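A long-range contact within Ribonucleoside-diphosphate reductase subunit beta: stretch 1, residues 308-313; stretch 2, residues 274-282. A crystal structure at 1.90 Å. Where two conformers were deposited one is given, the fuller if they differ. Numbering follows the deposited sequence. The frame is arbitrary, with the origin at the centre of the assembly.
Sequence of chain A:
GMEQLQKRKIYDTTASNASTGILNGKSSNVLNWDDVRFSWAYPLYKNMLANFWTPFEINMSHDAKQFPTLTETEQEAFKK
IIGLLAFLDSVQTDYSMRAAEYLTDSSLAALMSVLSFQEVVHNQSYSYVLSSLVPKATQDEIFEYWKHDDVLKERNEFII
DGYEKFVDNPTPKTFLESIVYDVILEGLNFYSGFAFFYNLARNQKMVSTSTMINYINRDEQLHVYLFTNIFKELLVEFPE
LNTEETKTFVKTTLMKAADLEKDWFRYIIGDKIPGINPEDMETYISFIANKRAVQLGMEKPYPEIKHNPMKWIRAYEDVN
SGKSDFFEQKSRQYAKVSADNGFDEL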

# COMPACT_ATOMS: atom_id res chain seq x y z
N ASN A 308 -10.26 -29.75 -15.55
CA ASN A 308 -11.00 -28.51 -15.86
C ASN A 308 -11.64 -28.71 -17.22
O ASN A 308 -10.92 -28.78 -18.22
CB ASN A 308 -10.05 -27.31 -15.89
CG ASN A 308 -10.75 -26.02 -16.33
OD1 ASN A 308 -11.98 -25.92 -16.40
ND2 ASN A 308 -9.95 -25.02 -16.62
N PRO A 309 -13.00 -28.75 -17.28
CA PRO A 309 -13.64 -28.98 -18.57
C PRO A 309 -13.65 -27.80 -19.54
O PRO A 309 -13.84 -28.03 -20.73
CB PRO A 309 -15.07 -29.37 -18.19
CG PRO A 309 -15.31 -28.79 -16.91
CD PRO A 309 -14.00 -28.54 -16.22
N MSE A 310 -13.46 -26.57 -19.07
CA MSE A 310 -13.35 -25.42 -19.98
C MSE A 310 -11.92 -25.29 -20.45
O MSE A 310 -11.18 -24.40 -20.01
CB MSE A 310 -13.86 -24.12 -19.35
CG MSE A 310 -15.32 -23.92 -19.67
SE MSE A 310 -16.04 -22.70 -18.45
CE MSE A 310 -14.69 -21.32 -18.40
N LYS A 311 -11.57 -26.18 -21.38
CA LYS A 311 -10.20 -26.28 -21.91
C LYS A 311 -9.64 -24.92 -22.37
O LYS A 311 -8.48 -24.62 -22.11
CB LYS A 311 -10.11 -27.35 -23.01
N TRP A 312 -10.49 -24.09 -22.98
CA TRP A 312 -10.08 -22.74 -23.47
C TRP A 312 -9.59 -21.75 -22.41
O TRP A 312 -8.96 -20.78 -22.80
CB TRP A 312 -11.20 -22.08 -24.32
CG TRP A 312 -12.48 -21.81 -23.61
CD1 TRP A 312 -13.58 -22.59 -23.63
CD2 TRP A 312 -12.80 -20.69 -22.77
NE1 TRP A 312 -14.57 -22.05 -22.85
CE2 TRP A 312 -14.11 -20.88 -22.31
CE3 TRP A 312 -12.10 -19.55 -22.37
CZ2 TRP A 312 -14.74 -19.97 -21.47
CZ3 TRP A 312 -12.73 -18.66 -21.55
CH2 TRP A 312 -14.04 -18.87 -21.10
N ILE A 313 -9.89 -21.96 -21.13
CA ILE A 313 -9.42 -21.11 -20.00
C ILE A 313 -7.93 -21.31 -19.81
O ILE A 313 -7.22 -20.43 -19.31
CB ILE A 313 -10.14 -21.47 -18.65
CG1 ILE A 313 -11.54 -20.90 -18.57
CG2 ILE A 313 -9.40 -20.91 -17.43
CD1 ILE A 313 -11.62 -19.44 -18.08
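Stretch 2 274-282: PGINPEDME

Residues 308-313 form an irregular segment closed by a type I turn from Met310 to Ile313, and 274-282 pack against it as a loop that enters a helix at Pro278. Asn277 caps this helix, its OD1 accepting from Asp280 N at 2.8 Å. No hydrogen bond joins the two stretches; the contact, 292 Å² in all, rests on packing.

Asn308 stays clear of stretch 2; its OD1 accepts from Met310 N at 3.1 Å. The nearest CA atoms are those of Pro309 and Asp280, 5.8 Å apart. The CA-to-CB bonds of these two residues point toward the opposing stretch, and the proline ring rests on the first helical turn, with CG 3.7 Å from Asp280 O. Met310, a selenomethionine, is buried and has the largest covered area: its CG lies 4.1 Å from Asp280 CB, while its SE reaches 3.9 Å from Met281 CA and 4.0 Å from Met281 SE. Lys311, truncated at CB in the model, takes no part. Beyond it, Trp312 (chi1 p) turns to the loop preceding the helix, where its CZ2 meets Ile276 CD1 at 3.8 Å, an oblique apolar contact. Stretch 1 thus meets the helix first and the preceding loop last, the two running broadly antiparallel.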

# COMPACT_ATOMS: atom_id res chain seq x y z
N PRO A 274 -23.54 -17.38 -25.73
CA PRO A 274 -22.87 -18.29 -26.63
C PRO A 274 -21.44 -18.63 -26.15
O PRO A 274 -20.71 -17.77 -25.69
CB PRO A 274 -22.81 -17.49 -27.95
CG PRO A 274 -24.01 -16.57 -27.87
CD PRO A 274 -24.05 -16.18 -26.44
N GLY A 275 -21.08 -19.89 -26.21
CA GLY A 275 -19.75 -20.28 -25.79
C GLY A 275 -19.60 -20.67 -24.34
O GLY A 275 -18.56 -21.23 -24.03
N ILE A 276 -20.60 -20.41 -23.48
CA ILE A 276 -20.54 -20.78 -22.07
C ILE A 276 -21.61 -21.83 -21.77
O ILE A 276 -22.80 -21.53 -21.82
CB ILE A 276 -20.75 -19.57 -21.15
CG1 ILE A 276 -19.76 -18.44 -21.45
CG2 ILE A 276 -20.63 -19.99 -19.68
CD1 ILE A 276 -18.31 -18.80 -21.23
N ASN A 277 -21.18 -23.06 -21.50
CA ASN A 277 -22.09 -24.14 -21.12
C ASN A 277 -22.16 -24.04 -19.60
O ASN A 277 -21.13 -24.07 -18.93
CB ASN A 277 -21.59 -25.52 -21.59
CG ASN A 277 -22.37 -26.66 -20.98
OD1 ASN A 277 -22.03 -27.14 -19.91
ND2 ASN A 277 -23.40 -27.14 -21.68
N PRO A 278 -23.36 -23.90 -19.04
CA PRO A 278 -23.44 -23.77 -17.58
C PRO A 278 -22.92 -24.97 -16.78
O PRO A 278 -22.37 -24.75 -15.72
CB PRO A 278 -24.92 -23.52 -17.33
CG PRO A 278 -25.63 -23.91 -18.54
CD PRO A 278 -24.69 -23.80 -19.69
N GLU A 279 -23.07 -26.20 -17.28
CA GLU A 279 -22.57 -27.37 -16.58
C GLU A 279 -21.02 -27.35 -16.51
O GLU A 279 -20.40 -27.65 -15.47
CB GLU A 279 -23.15 -28.67 -17.20
CG GLU A 279 -24.68 -28.85 -17.00
CD GLU A 279 -25.60 -27.92 -17.84
OE1 GLU A 279 -25.16 -27.36 -18.89
OE2 GLU A 279 -26.78 -27.73 -17.45
N ASP A 280 -20.39 -26.95 -17.62
CA ASP A 280 -18.95 -26.80 -17.70
C ASP A 280 -18.45 -25.69 -16.77
O ASP A 280 -17.41 -25.85 -16.16
CB ASP A 280 -18.47 -26.43 -19.12
CG ASP A 280 -18.52 -27.61 -20.13
OD1 ASP A 280 -18.58 -28.80 -19.74
OD2 ASP A 280 -18.48 -27.31 -21.34
N MSE A 281 -19.19 -24.58 -16.68
CA MSE A 281 -18.82 -23.50 -15.78
C MSE A 281 -18.90 -23.93 -14.32
O MSE A 281 -18.05 -23.57 -13.52
CB MSE A 281 -19.73 -22.26 -15.99
CG MSE A 281 -19.30 -21.03 -15.17
SE MSE A 281 -17.60 -20.31 -15.70
CE MSE A 281 -18.28 -19.06 -17.04
N GLU A 282 -19.96 -24.65 -13.96
CA GLU A 282 -20.13 -25.11 -12.60
C GLU A 282 -18.99 -26.06 -12.22
O GLU A 282 -18.45 -25.93 -11.13
CB GLU A 282 -21.54 -25.67 -12.39
CG GLU A 282 -22.55 -24.50 -12.42
CD GLU A 282 -23.98 -24.86 -12.16
OE1 GLU A 282 -24.27 -26.04 -11.96
OE2 GLU A 282 -24.82 -23.94 -12.19